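Local coordinates for ESAT-6/WXG100 secretion system protein (Streptococcus gallolyticus, PDB 7JQE) that forms the extracellular region of EsaA, a membrane subunit of the bacterial type VIIb secretion system, and probably helps in toxin transport, at residues G336-A342 with K358-D364; L199-V203 with K415-A419. Numbering follows the deposited sequence.

Overall arrangement
From the N terminus the chain runs through helices to the end of helix 191-200, where contact 2 begins, and returns to it only 212 residues later on helix 396-427. The long loop so closed holds helices 211-219 and 225-244 and then the whole run of β strands, and contact 1 is nested inside it. There strands 337-341 and 355-363 close a short loop of their own, pairing at one edge of a three-stranded antiparallel sheet. Contact 2 thus joins the outgoing and returning halves of the helical middle region, while contact 1 belongs to the β domain inserted between them. Their centres lie about 58 Å apart and they do not touch, consistent with an elongated molecule.

Contact 1 (G336-A342 with K358-D364); sequences GGTVVFA and KISYTFD. With EDO (1,2-ethanediol), chain K.
Five main-chain hydrogen bonds join strand 337-341 and A342 to residues 358-363 of strand 355-363: T338 N to T362 O (3.0 Å), T362 N to T338 O (2.9 Å), V340 N to S360 O (3.0 Å), S360 N to V340 O (2.8 Å) and A342 N to K358 O (2.9 Å). A weak sixth runs from D364 N to G336 O (3.1 Å). D364 OD2 accepts a bond from ethanediol O2 (3.1 Å). G337-F363, V339-Y361 and F341-I359 are the non-hydrogen-bonded pairs. The antiparallel axes approach to 4.6 Å at 163°. G337 (phi/psi 166/-161) brings CA to 3.0 Å from T362 O, where a CB would clash; G336, with phi 90°, also suits glycine. T338, V340, S360 and T362 share the more exposed face, hence its small and polar residues. On the other, buried face, V339 (t) sets CG1 3.5 Å from I359 CG2, and F341 (m) CD1 3.9 Å from I359 CG1. V339 packs on I373 and F341 on V329 of the second sheet, I359 on I271 of strand 268-275; Y361 (p) stacks on Y388 and hydrogen-bonds N269. Strand 337-341 is thus an edge strand within this chain, in a β-sandwich-like domain of two antiparallel sheets.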
ATOM      1  N   GLY A 336      -3.337  -5.029  60.292  1.00 71.91           N
ATOM      2  CA  GLY A 336      -2.525  -5.149  59.098  1.00 68.41           C
ATOM      3  C   GLY A 336      -1.593  -6.340  59.074  1.00 71.76           C
ATOM      4  O   GLY A 336      -0.892  -6.541  58.075  1.00 74.12           O
ATOM      5  N   GLY A 337      -1.565  -7.138  60.136  1.00 75.65           N
ATOM      6  CA  GLY A 337      -0.654  -8.263  60.210  1.00 74.11           C
ATOM      7  C   GLY A 337      -0.597  -8.772  61.634  1.00 72.52           C
ATOM      8  O   GLY A 337      -1.482  -8.482  62.440  1.00 75.86           O
ATOM      9  N   THR A 338       0.457  -9.525  61.932  1.00 67.11           N
ATOM     10  CA  THR A 338       0.685 -10.057  63.270  1.00 82.33           C
ATOM     11  C   THR A 338       1.965  -9.462  63.837  1.00 77.13           C
ATOM     12  O   THR A 338       3.007  -9.468  63.174  1.00 70.43           O
ATOM     13  CB  THR A 338       0.767 -11.587  63.261  1.00 89.78           C
ATOM     14  OG1 THR A 338       1.809 -12.008  62.376  1.00107.87           O
ATOM     15  CG2 THR A 338      -0.557 -12.194  62.805  1.00 80.26           C
ATOM     16  N   VAL A 339       1.882  -8.947  65.059  1.00 83.04           N
ATOM     17  CA  VAL A 339       3.022  -8.347  65.741  1.00 75.56           C
ATOM     18  C   VAL A 339       3.156  -9.024  67.097  1.00 77.02           C
ATOM     19  O   VAL A 339       2.207  -9.023  67.890  1.00 82.82           O
ATOM     20  CB  VAL A 339       2.868  -6.827  65.893  1.00 68.52           C
ATOM     21  CG1 VAL A 339       4.145  -6.220  66.432  1.00 68.29           C
ATOM     22  CG2 VAL A 339       2.511  -6.209  64.551  1.00 66.91           C
ATOM     23  N   VAL A 340       4.323  -9.613  67.354  1.00 71.29           N
ATOM     24  CA  VAL A 340       4.536 -10.432  68.541  1.00 73.18           C
ATOM     25  C   VAL A 340       6.011 -10.369  68.910  1.00 80.48           C
ATOM     26  O   VAL A 340       6.869 -10.129  68.057  1.00 82.87           O
ATOM     27  CB  VAL A 340       4.083 -11.894  68.311  1.00 78.02           C
ATOM     28  CG1 VAL A 340       2.601 -11.955  67.949  1.00 74.52           C
ATOM     29  CG2 VAL A 340       4.928 -12.546  67.225  1.00 73.73           C
ATOM     30  N   PHE A 341       6.301 -10.578  70.195  1.00 74.72           N
ATOM     31  CA  PHE A 341       7.683 -10.683  70.644  1.00 75.09           C
ATOM     32  C   PHE A 341       8.326 -11.937  70.064  1.00 95.44           C
ATOM     33  O   PHE A 341       7.716 -13.010  70.031  1.00104.08           O
ATOM     34  CB  PHE A 341       7.757 -10.707  72.172  1.00 81.02           C
ATOM     35  CG  PHE A 341       7.406  -9.394  72.814  1.00 78.73           C
ATOM     36  CD1 PHE A 341       8.209  -8.283  72.624  1.00 75.63           C
ATOM     37  CD2 PHE A 341       6.277  -9.271  73.605  1.00 78.11           C
ATOM     38  CE1 PHE A 341       7.890  -7.072  73.205  1.00 75.64           C
ATOM     39  CE2 PHE A 341       5.952  -8.063  74.190  1.00 77.86           C
ATOM     40  CZ  PHE A 341       6.761  -6.963  73.990  1.00 76.75           C
ATOM     41  N   ALA A 342       9.578 -11.801  69.621  1.00 91.33           N
ATOM     42  CA  ALA A 342      10.182 -12.822  68.768  1.00 85.53           C
ATOM     43  C   ALA A 342      10.423 -14.131  69.514  1.00 89.92           C
ATOM     44  O   ALA A 342      10.248 -15.214  68.944  1.00 94.94           O
ATOM     45  CB  ALA A 342      11.489 -12.298  68.174  1.00 79.35           C
ATOM     46  N   LYS A 358      13.016  -7.981  71.078  1.00 87.43           N
ATOM     47  CA  LYS A 358      12.893  -8.145  69.639  1.00 81.83           C
ATOM     48  C   LYS A 358      11.429  -8.377  69.295  1.00 83.33           C
ATOM     49  O   LYS A 358      10.756  -9.186  69.940  1.00 89.27           O
ATOM     50  CB  LYS A 358      13.754  -9.314  69.152  1.00 82.66           C
ATOM     51  CG  LYS A 358      15.151  -9.335  69.760  1.00 87.43           C
ATOM     52  CD  LYS A 358      16.071  -8.322  69.102  1.00 95.44           C
ATOM     53  CE  LYS A 358      16.469  -8.786  67.711  1.00104.33           C
ATOM     54  NZ  LYS A 358      17.121 -10.127  67.752  1.00109.09           N
ATOM     55  N   ILE A 359      10.936  -7.663  68.289  1.00 83.35           N
ATOM     56  CA  ILE A 359       9.539  -7.735  67.882  1.00 82.68           C
ATOM     57  C   ILE A 359       9.476  -8.157  66.424  1.00 77.44           C
ATOM     58  O   ILE A 359      10.102  -7.530  65.562  1.00 77.38           O
ATOM     59  CB  ILE A 359       8.818  -6.393  68.100  1.00 80.08           C
ATOM     60  CG1 ILE A 359       8.920  -5.981  69.572  1.00 73.40           C
ATOM     61  CG2 ILE A 359       7.364  -6.495  67.668  1.00 75.43           C
ATOM     62  CD1 ILE A 359       8.251  -4.664  69.891  1.00 71.38           C
ATOM     63  N   SER A 360       8.730  -9.222  66.156  1.00 76.45           N
ATOM     64  CA  SER A 360       8.499  -9.711  64.805  1.00 72.78           C
ATOM     65  C   SER A 360       7.142  -9.222  64.319  1.00 78.03           C
ATOM     66  O   SER A 360       6.133  -9.383  65.014  1.00 88.26           O
ATOM     67  CB  SER A 360       8.551 -11.239  64.762  1.00 71.41           C
ATOM     68  OG  SER A 360       7.793 -11.748  63.675  1.00 77.15           O
ATOM     69  N   TYR A 361       7.119  -8.620  63.133  1.00 74.41           N
ATOM     70  CA  TYR A 361       5.870  -8.228  62.504  1.00 73.36           C
ATOM     71  C   TYR A 361       5.798  -8.833  61.110  1.00 77.51           C
ATOM     72  O   TYR A 361       6.815  -9.011  60.435  1.00 73.52           O
ATOM     73  CB  TYR A 361       5.703  -6.699  62.446  1.00 63.80           C
ATOM     74  CG  TYR A 361       6.732  -5.950  61.627  1.00 75.38           C
ATOM     75  CD1 TYR A 361       6.635  -5.881  60.237  1.00 71.96           C
ATOM     76  CD2 TYR A 361       7.779  -5.277  62.244  1.00 67.62           C
ATOM     77  CE1 TYR A 361       7.568  -5.182  59.488  1.00 61.65           C
ATOM     78  CE2 TYR A 361       8.714  -4.573  61.506  1.00 61.56           C
ATOM     79  CZ  TYR A 361       8.605  -4.527  60.130  1.00 72.35           C
ATOM     80  OH  TYR A 361       9.538  -3.826  59.400  1.00 69.46           O
ATOM     81  N   THR A 362       4.577  -9.164  60.698  1.00 79.79           N
ATOM     82  CA  THR A 362       4.336  -9.867  59.443  1.00 73.49           C
ATOM     83  C   THR A 362       3.088  -9.274  58.805  1.00 74.37           C
ATOM     84  O   THR A 362       1.991  -9.395  59.358  1.00 78.93           O
ATOM     85  CB  THR A 362       4.169 -11.370  59.676  1.00 72.56           C
ATOM     86  OG1 THR A 362       5.360 -11.900  60.272  1.00 65.24           O
ATOM     87  CG2 THR A 362       3.899 -12.088  58.358  1.00 69.94           C
ATOM     88  N   PHE A 363       3.252  -8.631  57.652  1.00 67.34           N
ATOM     89  CA  PHE A 363       2.095  -8.155  56.905  1.00 67.73           C
ATOM     90  C   PHE A 363       1.182  -9.327  56.568  1.00 71.05           C
ATOM     91  O   PHE A 363       1.614 -10.481  56.502  1.00 71.21           O
ATOM     92  CB  PHE A 363       2.535  -7.428  55.632  1.00 58.55           C
ATOM     93  CG  PHE A 363       3.281  -6.149  55.894  1.00 64.69           C
ATOM     94  CD1 PHE A 363       4.664  -6.120  55.871  1.00 64.53           C
ATOM     95  CD2 PHE A 363       2.598  -4.979  56.176  1.00 63.92           C
ATOM     96  CE1 PHE A 363       5.354  -4.944  56.123  1.00 61.68           C
ATOM     97  CE2 PHE A 363       3.281  -3.798  56.429  1.00 58.91           C
ATOM     98  CZ  PHE A 363       4.660  -3.782  56.402  1.00 57.02           C
ATOM     99  N   ASP A 364      -0.104  -9.025  56.373  1.00 77.55           N
ATOM    100  CA  ASP A 364      -1.071 -10.095  56.143  1.00 87.20           C
ATOM    101  C   ASP A 364      -0.910 -10.722  54.762  1.00 80.58           C
ATOM    102  O   ASP A 364      -1.242 -11.899  54.580  1.00 75.49           O
ATOM    103  CB  ASP A 364      -2.498  -9.575  56.339  1.00101.98           C
ATOM    104  CG  ASP A 364      -2.850  -8.440  55.390  1.00116.31           C
ATOM    105  OD1 ASP A 364      -2.022  -8.098  54.518  1.00120.61           O
ATOM    106  OD2 ASP A 364      -3.964  -7.888  55.520  1.00121.87           O
TER
HETATM  107  C1  EDO K 710      -4.099  -4.770  52.937  1.00115.11           C
HETATM  108  O1  EDO K 710      -3.550  -4.984  54.243  1.00116.23           O
HETATM  109  C2  EDO K 710      -5.153  -5.831  52.635  1.00114.41           C
HETATM  110  O2  EDO K 710      -4.547  -7.130  52.616  1.00115.64           O

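Contact 2 (L199-V203 with K415-A419); sequences LMGSV and KIDTA. With EDO (1,2-ethanediol), chain F.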
ATOM      1  N   LEU A 199      11.869  -2.895   2.508  1.00 56.95           N
ATOM      2  CA  LEU A 199      11.096  -2.881   3.745  1.00 53.17           C
ATOM      3  C   LEU A 199      11.182  -4.220   4.468  1.00 59.96           C
ATOM      4  O   LEU A 199      11.383  -4.271   5.687  1.00 72.49           O
ATOM      5  CB  LEU A 199       9.640  -2.533   3.440  1.00 55.47           C
ATOM      6  CG  LEU A 199       9.296  -1.058   3.250  1.00 57.09           C
ATOM      7  CD1 LEU A 199       7.888  -0.920   2.698  1.00 64.52           C
ATOM      8  CD2 LEU A 199       9.427  -0.318   4.574  1.00 46.55           C
HETATM    9  N   MSE A 200      11.023  -5.315   3.734  0.84 52.07           N
HETATM   10  CA  MSE A 200      10.955  -6.636   4.347  0.84 54.78           C
HETATM   11  C   MSE A 200      12.308  -7.110   4.865  0.84 49.26           C
HETATM   12  O   MSE A 200      12.376  -8.069   5.632  0.84 54.27           O
HETATM   13  CB  MSE A 200      10.391  -7.655   3.353  0.84 55.55           C
HETATM   14  CG  MSE A 200       8.945  -7.372   2.952  0.84 64.81           C
HETATM   15 SE   MSE A 200       8.112  -8.747   1.841  0.84 75.76          SE
HETATM   16  CE  MSE A 200       8.452 -10.324   2.935  0.84 61.26           C
ATOM     17  N   GLY A 201      13.381  -6.432   4.451  1.00 40.45           N
ATOM     18  CA  GLY A 201      14.712  -6.842   4.873  1.00 42.01           C
ATOM     19  C   GLY A 201      14.926  -6.758   6.373  1.00 52.36           C
ATOM     20  O   GLY A 201      15.796  -7.441   6.918  1.00 57.26           O
ATOM     21  N   SER A 202      14.147  -5.923   7.061  1.00 49.20           N
ATOM     22  CA  SER A 202      14.259  -5.763   8.506  1.00 52.45           C
ATOM     23  C   SER A 202      12.980  -6.191   9.220  1.00 56.93           C
ATOM     24  O   SER A 202      12.690  -5.727  10.324  1.00 55.02           O
ATOM     25  CB  SER A 202      14.612  -4.320   8.860  1.00 46.58           C
ATOM     26  OG  SER A 202      13.554  -3.447   8.525  1.00 52.82           O
ATOM     27  N   VAL A 203      12.213  -7.085   8.604  1.00 50.50           N
ATOM     28  CA  VAL A 203      10.963  -7.573   9.170  1.00 53.62           C
ATOM     29  C   VAL A 203      11.037  -9.086   9.314  1.00 51.15           C
ATOM     30  O   VAL A 203      11.664  -9.778   8.506  1.00 50.85           O
ATOM     31  CB  VAL A 203       9.757  -7.161   8.298  1.00 54.64           C
ATOM     32  CG1 VAL A 203       8.500  -7.871   8.759  1.00 55.37           C
ATOM     33  CG2 VAL A 203       9.576  -5.655   8.337  1.00 59.50           C
ATOM     34  N   LYS A 415       6.357  -1.184   9.495  1.00 45.26           N
ATOM     35  CA  LYS A 415       6.891  -1.868   8.323  1.00 49.01           C
ATOM     36  C   LYS A 415       5.946  -2.965   7.843  1.00 52.57           C
ATOM     37  O   LYS A 415       5.711  -3.111   6.638  1.00 58.32           O
ATOM     38  CB  LYS A 415       8.275  -2.437   8.639  1.00 35.30           C
ATOM     39  CG  LYS A 415       9.365  -1.370   8.580  1.00 49.46           C
ATOM     40  CD  LYS A 415      10.742  -1.902   8.954  1.00 49.47           C
ATOM     41  CE  LYS A 415      10.992  -1.754  10.450  1.00 64.65           C
ATOM     42  NZ  LYS A 415      12.403  -2.045  10.817  1.00 63.64           N
ATOM     43  N   ILE A 416       5.390  -3.743   8.774  1.00 50.83           N
ATOM     44  CA  ILE A 416       4.447  -4.793   8.398  1.00 40.95           C
ATOM     45  C   ILE A 416       3.243  -4.194   7.686  1.00 49.07           C
ATOM     46  O   ILE A 416       2.771  -4.728   6.674  1.00 50.56           O
ATOM     47  CB  ILE A 416       4.024  -5.602   9.638  1.00 39.37           C
ATOM     48  CG1 ILE A 416       5.194  -6.438  10.162  1.00 47.38           C
ATOM     49  CG2 ILE A 416       2.818  -6.474   9.335  1.00 35.59           C
ATOM     50  CD1 ILE A 416       5.071  -6.792  11.631  1.00 35.91           C
ATOM     51  N   ASP A 417       2.725  -3.074   8.200  1.00 41.91           N
ATOM     52  CA  ASP A 417       1.539  -2.476   7.595  1.00 45.18           C
ATOM     53  C   ASP A 417       1.847  -1.923   6.209  1.00 48.85           C
ATOM     54  O   ASP A 417       1.077  -2.136   5.266  1.00 48.35           O
ATOM     55  CB  ASP A 417       0.979  -1.377   8.501  1.00 47.32           C
ATOM     56  CG  ASP A 417       0.181  -1.929   9.673  1.00 60.54           C
ATOM     57  OD1 ASP A 417      -0.597  -2.887   9.474  1.00 64.28           O
ATOM     58  OD2 ASP A 417       0.331  -1.400  10.795  1.00 67.65           O
ATOM     59  N   THR A 418       2.968  -1.217   6.068  1.00 47.81           N
ATOM     60  CA  THR A 418       3.321  -0.624   4.786  1.00 46.59           C
ATOM     61  C   THR A 418       3.508  -1.695   3.718  1.00 48.90           C
ATOM     62  O   THR A 418       2.855  -1.666   2.671  1.00 50.79           O
ATOM     63  CB  THR A 418       4.585   0.222   4.934  1.00 40.95           C
ATOM     64  OG1 THR A 418       4.311   1.323   5.807  1.00 50.83           O
ATOM     65  CG2 THR A 418       5.034   0.754   3.569  1.00 36.95           C
ATOM     66  N   ALA A 419       4.392  -2.661   3.973  1.00 40.65           N
ATOM     67  CA  ALA A 419       4.686  -3.673   2.965  1.00 46.00           C
ATOM     68  C   ALA A 419       3.454  -4.509   2.633  1.00 54.74           C
ATOM     69  O   ALA A 419       3.208  -4.828   1.464  1.00 59.43           O
ATOM     70  CB  ALA A 419       5.826  -4.568   3.437  1.00 35.32           C
TER
HETATM   71  C1  EDO F 705       8.593   3.895   7.814  1.00 86.61           C
HETATM   72  O1  EDO F 705       8.120   4.945   6.961  1.00 89.58           O
HETATM   73  C2  EDO F 705       8.218   2.538   7.227  1.00 79.29           C
HETATM   74  O2  EDO F 705       6.792   2.433   7.133  1.00 74.95           O
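A helix end with its following β turn packs here against the flank of a long helix, within the helical middle region of the chain. Helix 191-200 leads into a type I turn from M200 to V203, closed by V203 N to M200 O at 3.1 Å, which carries the backbone around. Helix 396-427 presents K415, T418 and A419, spaced about one helical turn and pointing toward the turn, with I416 taking part through its CG1; the helical bond A419 N to K415 O measures 3.0 Å. L199 points toward this helix and sets CD1 3.4 Å from T418 CG2 and 4.3 Å from A419 CB; the branched leucine suits the site, since its CD2 lies 4.1 Å from K415 CG, one turn earlier. The small A419 leaves room for neighbours: M200, a selenomethionine, brings CG to 4.2 Å from A419 CB and is buried among L238 and Y241 of helix 225-244. V203 fills the other part of the interface, its CG2 3.5 Å from K415 CB and its CG1 3.9 Å from I416 CG1.

Helix 396-427 also meets the second subunit: D417 packs on D417 of that chain, while forming a salt bridge with K234 of its own. T418 OG1, which also bonds S414 O, shares a hydrogen bond of 3.0 Å with O2 of an ethanediol that is also hydrogen-bonded to K234 of the second subunit. The K415 side chain extends past V203 toward the turn, and its ammonium, also hydrogen-bonded to Q412, donates from NZ to S202 OG at 2.9 Å.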